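Local coordinates for protein putative sugar isomerase (Parabacteroides distasonis, PDB 3LMZ) that is a putative sugar isomerase of the xylose isomerase-like TIM-barrel family and probably acts on a sugar or related substrate, at residues H67-C70 with A71-V75; Y84-S87 with E88-D92; D119-V122 with K123-D126; A144-V147 with W148-K152; G248-K251 with A252-L256. All blocks are in the same frame, centred on the assembly; numbering follows the deposited sequence. Where two conformers were deposited one is given.

How the interactions relate
The five contacts follow one another along the chain, each within a few residues of sequence. Interactions 1 to 4 lie in successive beta-alpha-beta units of a xylose isomerase-like TIM barrel, whose parallel strands are linked by helices. Interaction 1 ends helix 60-72, and interaction 2 begins helix 88-101 where strand 76-85 stops. Interaction 3 ends helix 115-125, and interaction 4 spans helix 144-151. Interactions 2 and 3 are neighbours, with centres about 14 Å apart, and touch through Asp92 and Lys121. Interaction 5, in the last helix 240-256, is about 38 Å from interaction 2 between centres and meets the second subunit. They lie in the helical layer around the barrel, the last at the subunit interface.

Interaction 1: residues H67-C70 with A71-V75; sequences HDKC and AAHKV
Lys69 and His73 are brought together by their first torsions. Lys69 sends CG away from its own backbone N (chi1 -157°), and its chain stays extended until it bends at the last torsion. His73 turns CG beside its backbone N (chi1 -62°), which lays the ring back over the preceding helical turn. Lys69 NZ then lies 3.0 Å from His73 NE2, approaching the ring obliquely. The lysine end also forms a salt bridge with Asp33, and His73 ND1 is hydrogen-bonded to Glu40. Both acids belong to helix 32-41, so the polar ends of this pair are tied to the neighbouring helix. On the same ring, His73 CD2 packs 3.0 Å from Lys69 O.

Along the backbone the bonds change pattern. Ala71 N and Ala72 N still bond four residues back, to His67 O and Asp68 O. His73 N is shared between Lys69 O and Cys70 O, at 3.3 Å for the first. Cys70 O is gripped twice, by His73 N at 3.0 Å and by Val75 N at 2.9 Å, from opposite faces of its carbonyl plane. Val75 also sets its CB 4.5 Å from Cys70 CB, a buried apolar touch at the foot of the turn.

Lys74 has positive phi, and Lys74 N bonds to Ala71 O at 2.9 Å. Together with the bond from Val75 N to Cys70 O, this is a Schellman motif. It ends helix 60-72 and turns the chain toward strand 76-85 of the barrel.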
loop_
_atom_site.group_PDB
_atom_site.type_symbol
_atom_site.label_atom_id
_atom_site.label_comp_id
_atom_site.label_asym_id
_atom_site.label_seq_id
_atom_site.Cartn_x
_atom_site.Cartn_y
_atom_site.Cartn_z
ATOM N N HIS A 67 17.691 -16.930 -14.089
ATOM C CA HIS A 67 17.063 -16.047 -15.047
ATOM C C HIS A 67 15.698 -16.554 -15.512
ATOM O O HIS A 67 14.739 -15.754 -15.685
ATOM C CB HIS A 67 17.932 -15.795 -16.265
ATOM C CG HIS A 67 19.132 -14.973 -15.973
ATOM N ND1 HIS A 67 19.062 -13.813 -15.238
ATOM C CD2 HIS A 67 20.429 -15.121 -16.347
ATOM C CE1 HIS A 67 20.282 -13.292 -15.142
ATOM N NE2 HIS A 67 21.116 -14.052 -15.825
ATOM N N ASP A 68 15.602 -17.867 -15.740
ATOM C CA ASP A 68 14.355 -18.418 -16.218
ATOM C C ASP A 68 13.267 -18.301 -15.175
ATOM O O ASP A 68 12.115 -17.996 -15.480
ATOM C CB ASP A 68 14.522 -19.883 -16.567
ATOM C CG ASP A 68 15.349 -20.113 -17.817
ATOM O OD1 ASP A 68 15.525 -19.161 -18.619
ATOM O OD2 ASP A 68 15.795 -21.285 -17.987
ATOM N N LYS A 69 13.611 -18.530 -13.908
ATOM C CA LYS A 69 12.620 -18.394 -12.846
ATOM C C LYS A 69 12.166 -16.930 -12.718
ATOM O O LYS A 69 10.955 -16.631 -12.602
ATOM C CB LYS A 69 13.159 -18.952 -11.507
ATOM C CG LYS A 69 12.033 -19.331 -10.573
ATOM C CD LYS A 69 12.458 -19.617 -9.121
ATOM C CE LYS A 69 11.256 -20.095 -8.297
ATOM N NZ LYS A 69 10.021 -19.237 -8.396
ATOM N N CYS A 70 13.135 -16.018 -12.724
ATOM C CA CYS A 70 12.816 -14.592 -12.701
ATOM C C CYS A 70 11.825 -14.231 -13.844
ATOM O O CYS A 70 10.742 -13.650 -13.599
ATOM C CB CYS A 70 14.093 -13.786 -12.807
ATOM S SG CYS A 70 15.043 -13.639 -11.293
ATOM N N ALA A 71 12.125 -14.670 -15.071
ATOM C CA ALA A 71 11.297 -14.356 -16.242
ATOM C C ALA A 71 9.896 -14.952 -16.087
ATOM O O ALA A 71 8.906 -14.338 -16.476
ATOM C CB ALA A 71 11.950 -14.850 -17.472
ATOM N N ALA A 72 9.816 -16.163 -15.528
ATOM C CA ALA A 72 8.512 -16.780 -15.322
ATOM C C ALA A 72 7.584 -15.968 -14.402
ATOM O O ALA A 72 6.354 -16.135 -14.445
ATOM C CB ALA A 72 8.679 -18.158 -14.792
ATOM N N HIS A 73 8.189 -15.173 -13.512
ATOM C CA HIS A 73 7.478 -14.271 -12.638
ATOM C C HIS A 73 7.491 -12.834 -13.093
ATOM O O HIS A 73 7.153 -11.931 -12.334
ATOM C CB HIS A 73 8.017 -14.421 -11.193
ATOM C CG HIS A 73 7.812 -15.788 -10.649
ATOM N ND1 HIS A 73 6.616 -16.218 -10.106
ATOM C CD2 HIS A 73 8.612 -16.874 -10.691
ATOM C CE1 HIS A 73 6.722 -17.499 -9.785
ATOM N NE2 HIS A 73 7.930 -17.916 -10.114
ATOM N N LYS A 74 7.909 -12.610 -14.342
ATOM C CA LYS A 74 7.936 -11.285 -14.959
ATOM C C LYS A 74 8.833 -10.331 -14.185
ATOM O O LYS A 74 8.584 -9.137 -14.170
ATOM C CB LYS A 74 6.507 -10.723 -15.158
ATOM C CG LYS A 74 5.754 -11.650 -16.171
ATOM C CD LYS A 74 4.399 -11.940 -15.820
ATOM C CE LYS A 74 4.232 -12.924 -14.663
ATOM N NZ LYS A 74 2.785 -13.040 -14.253
ATOM N N VAL A 75 9.966 -10.861 -13.728
ATOM C CA VAL A 75 10.994 -10.083 -13.043
ATOM C C VAL A 75 12.319 -10.177 -13.771
ATOM O O VAL A 75 12.695 -11.214 -14.263
ATOM C CB VAL A 75 11.199 -10.607 -11.574
ATOM C CG1 VAL A 75 12.388 -9.974 -10.877
ATOM C CG2 VAL A 75 9.872 -10.401 -10.717
#

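Interaction 2: residues Y84-S87 with E88-D92; sequences YMKS and EEEID
Glu90 reaches back from the first turn of its helix to Lys86, and each of its atoms has a neighbour on the way. Glu90 CB sits 3.6 Å from Ser87 O. Glu90 CG, placed beside its own backbone N (chi1 -72°), comes 3.5 Å from Ser87 OG. The chain then runs extended, and Glu90 CD lies 3.7 Å from Lys86 CG. The two carboxylate oxygens divide the work. Glu90 OE1 accepts from Lys86 N at 2.9 Å, a fairly straight bond that meets the carboxylate from above its plane. Glu90 OE2 takes Lys86 NZ at 2.8 Å on its syn lone pair, in a salt bridge. Lys86 curls round to meet it through a bend at its last torsion. Water 1 joins the group, donating to Glu90 OE1 and accepting from Lys86 NZ. OE1 thus has two donors, Lys86 N and the water, while OE2 has the ammonium.

Ser87 is the N-cap of helix 88-101, at the point where strand 76-85 of the TIM barrel gives way to the helix. Ser87 OG accepts from Glu90 N at 3.1 Å, while its carbonyl O receives Ile91 N. On the buried side, selenomethionine Met85 and Ile91 cross at about a right angle, with Met85 CB 3.7 Å from Ile91 CG1. Ile91 continues onto Tyr117 and Val118 of helix 115-125, and the Met85 side chain rests on Ile106 of strand 105-110.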
loop_
_atom_site.group_PDB
_atom_site.type_symbol
_atom_site.label_atom_id
_atom_site.label_comp_id
_atom_site.label_asym_id
_atom_site.label_seq_id
_atom_site.Cartn_x
_atom_site.Cartn_y
_atom_site.Cartn_z
ATOM N N TYR A 84 29.833 -6.289 -0.450
ATOM C CA TYR A 84 30.899 -5.692 0.320
ATOM C C TYR A 84 32.226 -6.230 -0.253
ATOM O O TYR A 84 32.322 -7.452 -0.548
ATOM C CB TYR A 84 30.790 -6.047 1.789
ATOM C CG TYR A 84 29.729 -5.258 2.525
ATOM C CD1 TYR A 84 28.379 -5.390 2.253
ATOM C CD2 TYR A 84 30.092 -4.302 3.459
ATOM C CE1 TYR A 84 27.430 -4.600 2.932
ATOM C CE2 TYR A 84 29.152 -3.533 4.152
ATOM C CZ TYR A 84 27.825 -3.714 3.912
ATOM O OH TYR A 84 26.861 -2.960 4.615
HETATM N N MSE A 85 33.207 -5.355 -0.404
HETATM C CA MSE A 85 34.489 -5.698 -1.020
HETATM C C MSE A 85 35.643 -5.154 -0.190
HETATM O O MSE A 85 35.802 -3.946 -0.125
HETATM C CB MSE A 85 34.560 -5.178 -2.453
HETATM C CG MSE A 85 33.404 -5.642 -3.263
HETATM SE SE MSE A 85 33.351 -4.920 -5.098
HETATM C CE MSE A 85 31.452 -5.076 -5.313
ATOM N N LYS A 86 36.452 -6.024 0.401
ATOM C CA LYS A 86 37.555 -5.582 1.275
ATOM C C LYS A 86 38.948 -5.973 0.727
ATOM O O LYS A 86 39.949 -5.779 1.415
ATOM C CB LYS A 86 37.380 -6.121 2.680
ATOM C CG LYS A 86 37.505 -7.645 2.776
ATOM C CD LYS A 86 37.342 -8.108 4.269
ATOM C CE LYS A 86 37.145 -9.623 4.423
ATOM N NZ LYS A 86 35.947 -10.160 3.720
ATOM N N SER A 87 39.005 -6.526 -0.471
ATOM C CA SER A 87 40.275 -6.850 -1.100
ATOM C C SER A 87 40.131 -6.819 -2.606
ATOM O O SER A 87 38.998 -6.928 -3.139
ATOM C CB SER A 87 40.667 -8.264 -0.658
ATOM O OG SER A 87 39.855 -9.213 -1.313
ATOM N N GLU A 88 41.261 -6.739 -3.301
ATOM C CA GLU A 88 41.234 -6.715 -4.750
ATOM C C GLU A 88 40.613 -8.022 -5.272
ATOM O O GLU A 88 39.916 -8.013 -6.290
ATOM C CB GLU A 88 42.670 -6.608 -5.310
ATOM C CG GLU A 88 43.247 -5.266 -5.097
ATOM C CD GLU A 88 44.604 -5.076 -5.806
ATOM O OE1 GLU A 88 45.104 -6.014 -6.472
ATOM O OE2 GLU A 88 45.120 -3.959 -5.697
ATOM N N GLU A 89 40.915 -9.144 -4.617
ATOM C CA GLU A 89 40.341 -10.437 -5.041
ATOM C C GLU A 89 38.795 -10.401 -4.980
ATOM O O GLU A 89 38.119 -10.908 -5.884
ATOM C CB GLU A 89 40.849 -11.603 -4.184
ATOM C CG GLU A 89 40.391 -12.975 -4.682
ATOM C CD GLU A 89 40.095 -13.956 -3.551
ATOM O OE1 GLU A 89 41.053 -14.600 -3.047
ATOM O OE2 GLU A 89 38.897 -14.077 -3.179
ATOM N N GLU A 90 38.230 -9.831 -3.921
ATOM C CA GLU A 90 36.771 -9.752 -3.842
ATOM C C GLU A 90 36.212 -8.902 -4.972
ATOM O O GLU A 90 35.122 -9.169 -5.461
ATOM C CB GLU A 90 36.346 -9.217 -2.454
ATOM C CG GLU A 90 36.563 -10.269 -1.358
ATOM C CD GLU A 90 36.132 -9.803 0.044
ATOM O OE1 GLU A 90 35.524 -8.718 0.186
ATOM O OE2 GLU A 90 36.358 -10.583 1.018
ATOM N N ILE A 91 36.918 -7.829 -5.304
ATOM C CA ILE A 91 36.499 -6.958 -6.390
ATOM C C ILE A 91 36.540 -7.762 -7.698
ATOM O O ILE A 91 35.644 -7.713 -8.536
ATOM C CB ILE A 91 37.284 -5.683 -6.445
ATOM C CG1 ILE A 91 37.111 -4.911 -5.136
ATOM C CG2 ILE A 91 36.830 -4.827 -7.692
ATOM C CD1 ILE A 91 38.045 -3.725 -5.003
ATOM N N ASP A 92 37.662 -8.450 -7.914
ATOM C CA ASP A 92 37.803 -9.304 -9.111
ATOM C C ASP A 92 36.641 -10.273 -9.228
ATOM O O ASP A 92 36.064 -10.487 -10.337
ATOM C CB ASP A 92 39.100 -10.151 -9.082
ATOM C CG ASP A 92 40.375 -9.346 -9.266
ATOM O OD1 ASP A 92 40.325 -8.198 -9.719
ATOM O OD2 ASP A 92 41.461 -9.897 -8.937
HETATM O O HOH W 1 33.854 -8.188 2.383
#

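Interaction 3: residues D119-V122 with K123-D126; sequences DKKV and KEYD
Lys121 and Tyr125 lie side by side and point the same way. The stem of Lys121 and the Tyr125 ring form the more closely packed flank of this helix end. Lys121 CD comes 4.0 Å from Tyr125 CE1. The ring turns its edge to Lys121 O, and Tyr125 N bonds to Lys121 O at 3.0 Å. Phe95 of helix 88-101 backs this flank and touches Lys121, Val122 and Tyr125. Val122 is buried and also packs against Ile158 of strand 158-163.

The helix 115-125 belongs to the beta-alpha-beta unit between strands 105-110 and 128-132 of the TIM barrel. It runs out at Asp126, which has positive phi and whose N makes a weak bond to Val122 O.

The outer side carries charges and water, and the polar tips of the packed pair, Lys121 NZ and Tyr125 OH, join it. Lys121 bends at chi2 (-77°), which swings its end beside Glu124. Lys121 NZ meets Glu124 OE1 at 2.9 Å on the syn side of the carboxylate, in a salt bridge. The same NZ also forms a salt bridge with Asp92 of helix 88-101. Water 3 lies 2.8 Å from Lys121 NZ and links it to Tyr125 OH.

A second salt bridge runs from Lys123 back to Asp119. Lys123 NZ meets Asp119 OD1 at 2.8 Å, on the syn side but 32° out of the carboxylate plane. Water 2 accepts from this NZ and donates to Asp119 OD2 at 2.7 Å. Lys123 NZ has a further salt bridge to Asp155, and Asp119 OD2 accepts from the backbone N of that same residue.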
loop_
_atom_site.group_PDB
_atom_site.type_symbol
_atom_site.label_atom_id
_atom_site.label_comp_id
_atom_site.label_asym_id
_atom_site.label_seq_id
_atom_site.Cartn_x
_atom_site.Cartn_y
_atom_site.Cartn_z
ATOM N N ASP A 119 37.983 1.728 -9.938
ATOM C CA ASP A 119 38.203 2.550 -11.137
ATOM C C ASP A 119 38.785 1.733 -12.290
ATOM O O ASP A 119 38.271 1.724 -13.425
ATOM C CB ASP A 119 39.043 3.771 -10.797
ATOM C CG ASP A 119 39.159 4.742 -11.939
ATOM O OD1 ASP A 119 39.858 4.386 -12.938
ATOM O OD2 ASP A 119 38.692 5.879 -11.796
ATOM N N LYS A 120 39.856 0.989 -12.007
ATOM C CA LYS A 120 40.468 0.080 -12.981
ATOM C C LYS A 120 39.441 -0.921 -13.523
ATOM O O LYS A 120 39.348 -1.176 -14.745
ATOM C CB LYS A 120 41.636 -0.699 -12.311
ATOM C CG LYS A 120 42.443 -1.536 -13.222
ATOM C CD LYS A 120 43.447 -2.419 -12.451
ATOM C CE LYS A 120 44.816 -2.016 -12.643
ATOM N NZ LYS A 120 45.740 -2.956 -11.922
ATOM N N LYS A 121 38.590 -1.472 -12.644
ATOM C CA LYS A 121 37.658 -2.520 -13.041
ATOM C C LYS A 121 36.451 -1.972 -13.840
ATOM O O LYS A 121 36.067 -2.602 -14.836
ATOM C CB LYS A 121 37.214 -3.332 -11.806
ATOM C CG LYS A 121 38.332 -4.265 -11.286
ATOM C CD LYS A 121 38.447 -5.506 -12.191
ATOM C CE LYS A 121 39.659 -6.355 -11.945
ATOM N NZ LYS A 121 39.563 -7.639 -12.759
ATOM N N VAL A 122 35.980 -0.767 -13.519
ATOM C CA VAL A 122 34.918 -0.223 -14.325
ATOM C C VAL A 122 35.440 0.053 -15.727
ATOM O O VAL A 122 34.665 -0.114 -16.683
ATOM C CB VAL A 122 34.155 1.042 -13.760
ATOM C CG1 VAL A 122 33.465 0.753 -12.424
ATOM C CG2 VAL A 122 35.043 2.235 -13.592
ATOM N N LYS A 123 36.729 0.411 -15.904
ATOM C CA LYS A 123 37.305 0.596 -17.244
ATOM C C LYS A 123 37.415 -0.720 -18.007
ATOM O O LYS A 123 37.152 -0.786 -19.194
ATOM C CB LYS A 123 38.677 1.253 -17.107
ATOM C CG LYS A 123 38.583 2.726 -16.720
ATOM C CD LYS A 123 39.970 3.342 -16.475
ATOM C CE LYS A 123 39.963 4.859 -16.468
ATOM N NZ LYS A 123 39.093 5.513 -15.390
ATOM N N GLU A 124 37.813 -1.774 -17.302
ATOM C CA GLU A 124 38.003 -3.076 -17.893
ATOM C C GLU A 124 36.689 -3.661 -18.383
ATOM O O GLU A 124 36.613 -4.275 -19.466
ATOM C CB GLU A 124 38.662 -4.010 -16.876
ATOM C CG GLU A 124 38.817 -5.417 -17.377
ATOM C CD GLU A 124 39.378 -6.397 -16.385
ATOM O OE1 GLU A 124 39.608 -6.027 -15.213
ATOM O OE2 GLU A 124 39.575 -7.585 -16.768
ATOM N N TYR A 125 35.614 -3.506 -17.623
ATOM C CA TYR A 125 34.342 -4.182 -17.868
ATOM C C TYR A 125 33.261 -3.280 -18.487
ATOM O O TYR A 125 32.260 -3.781 -19.011
ATOM C CB TYR A 125 33.776 -4.789 -16.587
ATOM C CG TYR A 125 34.426 -6.044 -16.162
ATOM C CD1 TYR A 125 35.637 -6.002 -15.487
ATOM C CD2 TYR A 125 33.870 -7.281 -16.437
ATOM C CE1 TYR A 125 36.279 -7.161 -15.110
ATOM C CE2 TYR A 125 34.476 -8.457 -16.049
ATOM C CZ TYR A 125 35.698 -8.405 -15.392
ATOM O OH TYR A 125 36.326 -9.573 -15.029
ATOM N N ASP A 126 33.442 -1.974 -18.420
ATOM C CA ASP A 126 32.438 -0.984 -18.815
ATOM C C ASP A 126 31.118 -1.217 -18.065
ATOM O O ASP A 126 30.041 -1.340 -18.671
ATOM C CB ASP A 126 32.174 -0.998 -20.322
ATOM C CG ASP A 126 31.320 0.194 -20.778
ATOM O OD1 ASP A 126 31.235 1.291 -20.091
ATOM O OD2 ASP A 126 30.719 0.059 -21.880
HETATM O O HOH W 2 40.071 7.595 -13.412
HETATM O O HOH W 3 37.444 -9.445 -12.527
#

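Interaction 4: residues A144-V147 with W148-K152; sequences ATDV and WVHTK
Trp148 N and Val149 N bond to Ala144 O and Thr145 O in regular helical fashion, each at 2.9 Å. The helix, 144-151, connects strands 128-132 and 158-163 of the TIM barrel. In its last turn, side chains also bond to backbone carbonyls.

His150 donates twice to Asp146 O. Asp146 O lies 3.2 Å from His150 N and 2.9 Å from His150 ND1, and the two donors arrive from opposite faces of the carbonyl plane. The acceptor lies in the plane of the imidazole ring, 1° out of it, which, with a stack of Tyr112 on the ring, should limit the ring's rotation. The Asp146 carboxylate crosses this ring with the two planes 56° apart, and Asp146 OD1 comes 3.3 Å from His150 CE1. Its other oxygen is hydrogen-bonded to Tyr112 OH.

The Trp148 ring leads away from residues 144-147 and stacks on Tyr181.

On the buried side, Val147 CG1 meets Thr151 CG2 at 4.1 Å, near Ile131 of strand 128-132. Thr151 holds OG1 between its backbone N and carbonyl carbon (chi1 63°), and Thr151 OG1 donates to Val147 O at 2.9 Å, from above the carbonyl plane.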
loop_
_atom_site.group_PDB
_atom_site.type_symbol
_atom_site.label_atom_id
_atom_site.label_comp_id
_atom_site.label_asym_id
_atom_site.label_seq_id
_atom_site.Cartn_x
_atom_site.Cartn_y
_atom_site.Cartn_z
ATOM N N ALA A 144 25.503 10.856 1.140
ATOM C CA ALA A 144 25.687 11.050 -0.284
ATOM C C ALA A 144 26.908 11.953 -0.518
ATOM O O ALA A 144 27.702 11.685 -1.423
ATOM C CB ALA A 144 24.445 11.678 -0.869
ATOM N N THR A 145 27.109 12.973 0.328
ATOM C CA THR A 145 28.253 13.877 0.166
ATOM C C THR A 145 29.553 13.142 0.291
ATOM O O THR A 145 30.496 13.392 -0.464
ATOM C CB THR A 145 28.212 14.997 1.201
ATOM O OG1 THR A 145 26.995 15.728 1.017
ATOM C CG2 THR A 145 29.486 15.907 1.090
ATOM N N ASP A 146 29.614 12.188 1.221
ATOM C CA ASP A 146 30.853 11.424 1.387
ATOM C C ASP A 146 31.153 10.563 0.162
ATOM O O ASP A 146 32.306 10.469 -0.246
ATOM C CB ASP A 146 30.789 10.519 2.600
ATOM C CG ASP A 146 32.122 9.866 2.885
ATOM O OD1 ASP A 146 33.050 10.607 3.306
ATOM O OD2 ASP A 146 32.278 8.647 2.664
ATOM N N VAL A 147 30.150 10.000 -0.471
ATOM C CA VAL A 147 30.380 9.221 -1.668
ATOM C C VAL A 147 30.793 10.124 -2.781
ATOM O O VAL A 147 31.781 9.816 -3.479
ATOM C CB VAL A 147 29.163 8.392 -2.100
ATOM C CG1 VAL A 147 29.467 7.648 -3.418
ATOM C CG2 VAL A 147 28.792 7.403 -1.020
ATOM N N TRP A 148 30.157 11.286 -2.886
ATOM C CA TRP A 148 30.513 12.274 -3.875
ATOM C C TRP A 148 31.974 12.675 -3.771
ATOM O O TRP A 148 32.699 12.654 -4.759
ATOM C CB TRP A 148 29.622 13.499 -3.773
ATOM C CG TRP A 148 29.890 14.587 -4.792
ATOM C CD1 TRP A 148 30.590 15.770 -4.604
ATOM C CD2 TRP A 148 29.488 14.575 -6.163
ATOM N NE1 TRP A 148 30.597 16.497 -5.785
ATOM C CE2 TRP A 148 29.929 15.790 -6.752
ATOM C CE3 TRP A 148 28.739 13.684 -6.939
ATOM C CZ2 TRP A 148 29.625 16.129 -8.084
ATOM C CZ3 TRP A 148 28.437 14.030 -8.246
ATOM C CH2 TRP A 148 28.885 15.220 -8.811
ATOM N N VAL A 149 32.394 13.063 -2.565
ATOM C CA VAL A 149 33.759 13.565 -2.385
ATOM C C VAL A 149 34.796 12.493 -2.736
ATOM O O VAL A 149 35.881 12.806 -3.251
ATOM C CB VAL A 149 33.980 14.119 -0.925
ATOM C CG1 VAL A 149 32.873 15.094 -0.551
ATOM C CG2 VAL A 149 34.072 12.988 0.082
ATOM N N HIS A 150 34.471 11.228 -2.479
ATOM C CA HIS A 150 35.400 10.097 -2.777
ATOM C C HIS A 150 35.368 9.619 -4.228
ATOM O O HIS A 150 36.242 8.854 -4.640
ATOM C CB HIS A 150 35.134 8.939 -1.820
ATOM C CG HIS A 150 35.684 9.175 -0.455
ATOM N ND1 HIS A 150 34.975 9.788 0.552
ATOM C CD2 HIS A 150 36.924 8.949 0.036
ATOM C CE1 HIS A 150 35.747 9.898 1.621
ATOM N NE2 HIS A 150 36.924 9.376 1.339
ATOM N N THR A 151 34.367 10.037 -4.998
ATOM C CA THR A 151 34.212 9.593 -6.368
ATOM C C THR A 151 34.280 10.689 -7.473
ATOM O O THR A 151 34.449 10.338 -8.651
ATOM C CB THR A 151 32.930 8.804 -6.581
ATOM O OG1 THR A 151 31.789 9.632 -6.331
ATOM C CG2 THR A 151 32.894 7.561 -5.693
ATOM N N LYS A 152 34.128 11.971 -7.119
ATOM C CA LYS A 152 33.930 13.005 -8.118
ATOM C C LYS A 152 35.143 13.141 -9.061
ATOM O O LYS A 152 34.985 13.576 -10.218
ATOM C CB LYS A 152 33.621 14.325 -7.436
ATOM C CG LYS A 152 34.685 14.794 -6.473
ATOM C CD LYS A 152 34.446 16.212 -5.890
ATOM C CE LYS A 152 35.254 17.288 -6.651
ATOM N NZ LYS A 152 36.773 17.140 -6.531
#

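Interaction 5: residues G248-K251 with A252-L256; sequences GYFK and AVSDL
The Tyr249 ring and the Val253 side chain cross obliquely, one helical turn apart. Tyr249 CE1 touches Val253 CG2 at 3.7 Å, an apolar contact. Val253 CG2 also sits 3.4 Å from Tyr249 O. Ser254 OG approaches the Phe250 ring, 3.4 Å from Phe250 CE2.

The serine has chi1 of -63°, which turns its hydroxyl back along the helix. Ser254 OG donates to Phe250 O at 2.8 Å. Ser254 N bonds to Phe250 O at 2.9 Å, from the opposite face of the carbonyl plane. The buried hydroxyl is thus satisfied within its own helix.

Helix 240-256 is the last of the TIM-barrel chain, and this part of it faces the second subunit. Ala252 packs on Ala252 of that subunit. Tyr249 OH is hydrogen-bonded to Asp255 of the second subunit, and Asp255 here receives Tyr249 of that subunit in return. Lys251 forms a salt bridge with Glu245 of the second subunit.

The chemistry is therefore divided: apolar contacts, backbone bonds and the serine hydroxyl bond hold the helix turn, while the reciprocal tyrosine-aspartate bonds and the pairing of Lys251 with Glu245 of the second subunit join the two chains.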
loop_
_atom_site.group_PDB
_atom_site.type_symbol
_atom_site.label_atom_id
_atom_site.label_comp_id
_atom_site.label_asym_id
_atom_site.label_seq_id
_atom_site.Cartn_x
_atom_site.Cartn_y
_atom_site.Cartn_z
ATOM N N GLY A 248 2.121 0.397 -2.170
ATOM C CA GLY A 248 0.909 1.134 -2.498
ATOM C C GLY A 248 1.021 2.625 -2.346
ATOM O O GLY A 248 0.614 3.365 -3.187
ATOM N N TYR A 249 1.594 3.059 -1.222
ATOM C CA TYR A 249 1.769 4.463 -0.960
ATOM C C TYR A 249 2.675 5.049 -2.071
ATOM O O TYR A 249 2.419 6.081 -2.685
ATOM C CB TYR A 249 2.315 4.730 0.411
ATOM C CG TYR A 249 2.105 6.150 0.921
ATOM C CD1 TYR A 249 2.893 7.174 0.489
ATOM C CD2 TYR A 249 1.079 6.438 1.834
ATOM C CE1 TYR A 249 2.644 8.510 0.921
ATOM C CE2 TYR A 249 0.844 7.713 2.264
ATOM C CZ TYR A 249 1.616 8.747 1.803
ATOM O OH TYR A 249 1.355 10.023 2.231
ATOM N N PHE A 250 3.800 4.406 -2.368
ATOM C CA PHE A 250 4.758 4.911 -3.339
ATOM C C PHE A 250 4.155 4.922 -4.738
ATOM O O PHE A 250 4.424 5.844 -5.552
ATOM C CB PHE A 250 6.032 4.054 -3.328
ATOM C CG PHE A 250 7.147 4.613 -4.177
ATOM C CD1 PHE A 250 7.959 5.602 -3.694
ATOM C CD2 PHE A 250 7.326 4.169 -5.464
ATOM C CE1 PHE A 250 8.990 6.138 -4.482
ATOM C CE2 PHE A 250 8.333 4.719 -6.262
ATOM C CZ PHE A 250 9.135 5.700 -5.769
ATOM N N LYS A 251 3.362 3.901 -5.102
ATOM C CA LYS A 251 2.713 3.909 -6.417
ATOM C C LYS A 251 1.808 5.161 -6.553
ATOM O O LYS A 251 1.791 5.847 -7.571
ATOM C CB LYS A 251 1.880 2.657 -6.651
ATOM C CG LYS A 251 2.680 1.401 -6.987
ATOM C CD LYS A 251 1.734 0.191 -7.119
ATOM C CE LYS A 251 2.438 -1.079 -7.527
ATOM N NZ LYS A 251 1.456 -2.229 -7.718
ATOM N N ALA A 252 1.040 5.429 -5.497
ATOM C CA ALA A 252 0.174 6.587 -5.518
ATOM C C ALA A 252 0.933 7.874 -5.650
ATOM O O ALA A 252 0.553 8.714 -6.448
ATOM C CB ALA A 252 -0.745 6.638 -4.290
ATOM N N VAL A 253 1.994 8.055 -4.860
ATOM C CA VAL A 253 2.820 9.266 -5.013
ATOM C C VAL A 253 3.349 9.392 -6.454
ATOM O O VAL A 253 3.303 10.467 -7.049
ATOM C CB VAL A 253 3.964 9.352 -4.002
ATOM C CG1 VAL A 253 4.797 10.644 -4.239
ATOM C CG2 VAL A 253 3.432 9.334 -2.607
ATOM N N SER A 254 3.751 8.263 -7.031
ATOM C CA SER A 254 4.319 8.245 -8.416
ATOM C C SER A 254 3.257 8.680 -9.445
ATOM O O SER A 254 3.543 9.386 -10.417
ATOM C CB SER A 254 4.796 6.851 -8.768
ATOM O OG SER A 254 5.856 6.470 -7.903
ATOM N N ASP A 255 2.019 8.233 -9.187
ATOM C CA ASP A 255 0.924 8.438 -10.118
ATOM C C ASP A 255 0.339 9.853 -10.082
ATOM O O ASP A 255 -0.123 10.401 -11.116
ATOM C CB ASP A 255 -0.254 7.498 -9.800
ATOM C CG ASP A 255 0.021 6.052 -10.106
ATOM O OD1 ASP A 255 1.047 5.732 -10.765
ATOM O OD2 ASP A 255 -0.807 5.236 -9.618
ATOM N N LEU A 256 0.299 10.447 -8.884
ATOM C CA LEU A 256 -0.514 11.641 -8.598
ATOM C C LEU A 256 0.311 12.912 -8.435
ATOM O O LEU A 256 -0.252 14.031 -8.422
ATOM C CB LEU A 256 -1.355 11.386 -7.336
ATOM C CG LEU A 256 -2.403 10.250 -7.414
ATOM C CD1 LEU A 256 -3.011 10.074 -6.053
ATOM C CD2 LEU A 256 -3.491 10.501 -8.484
#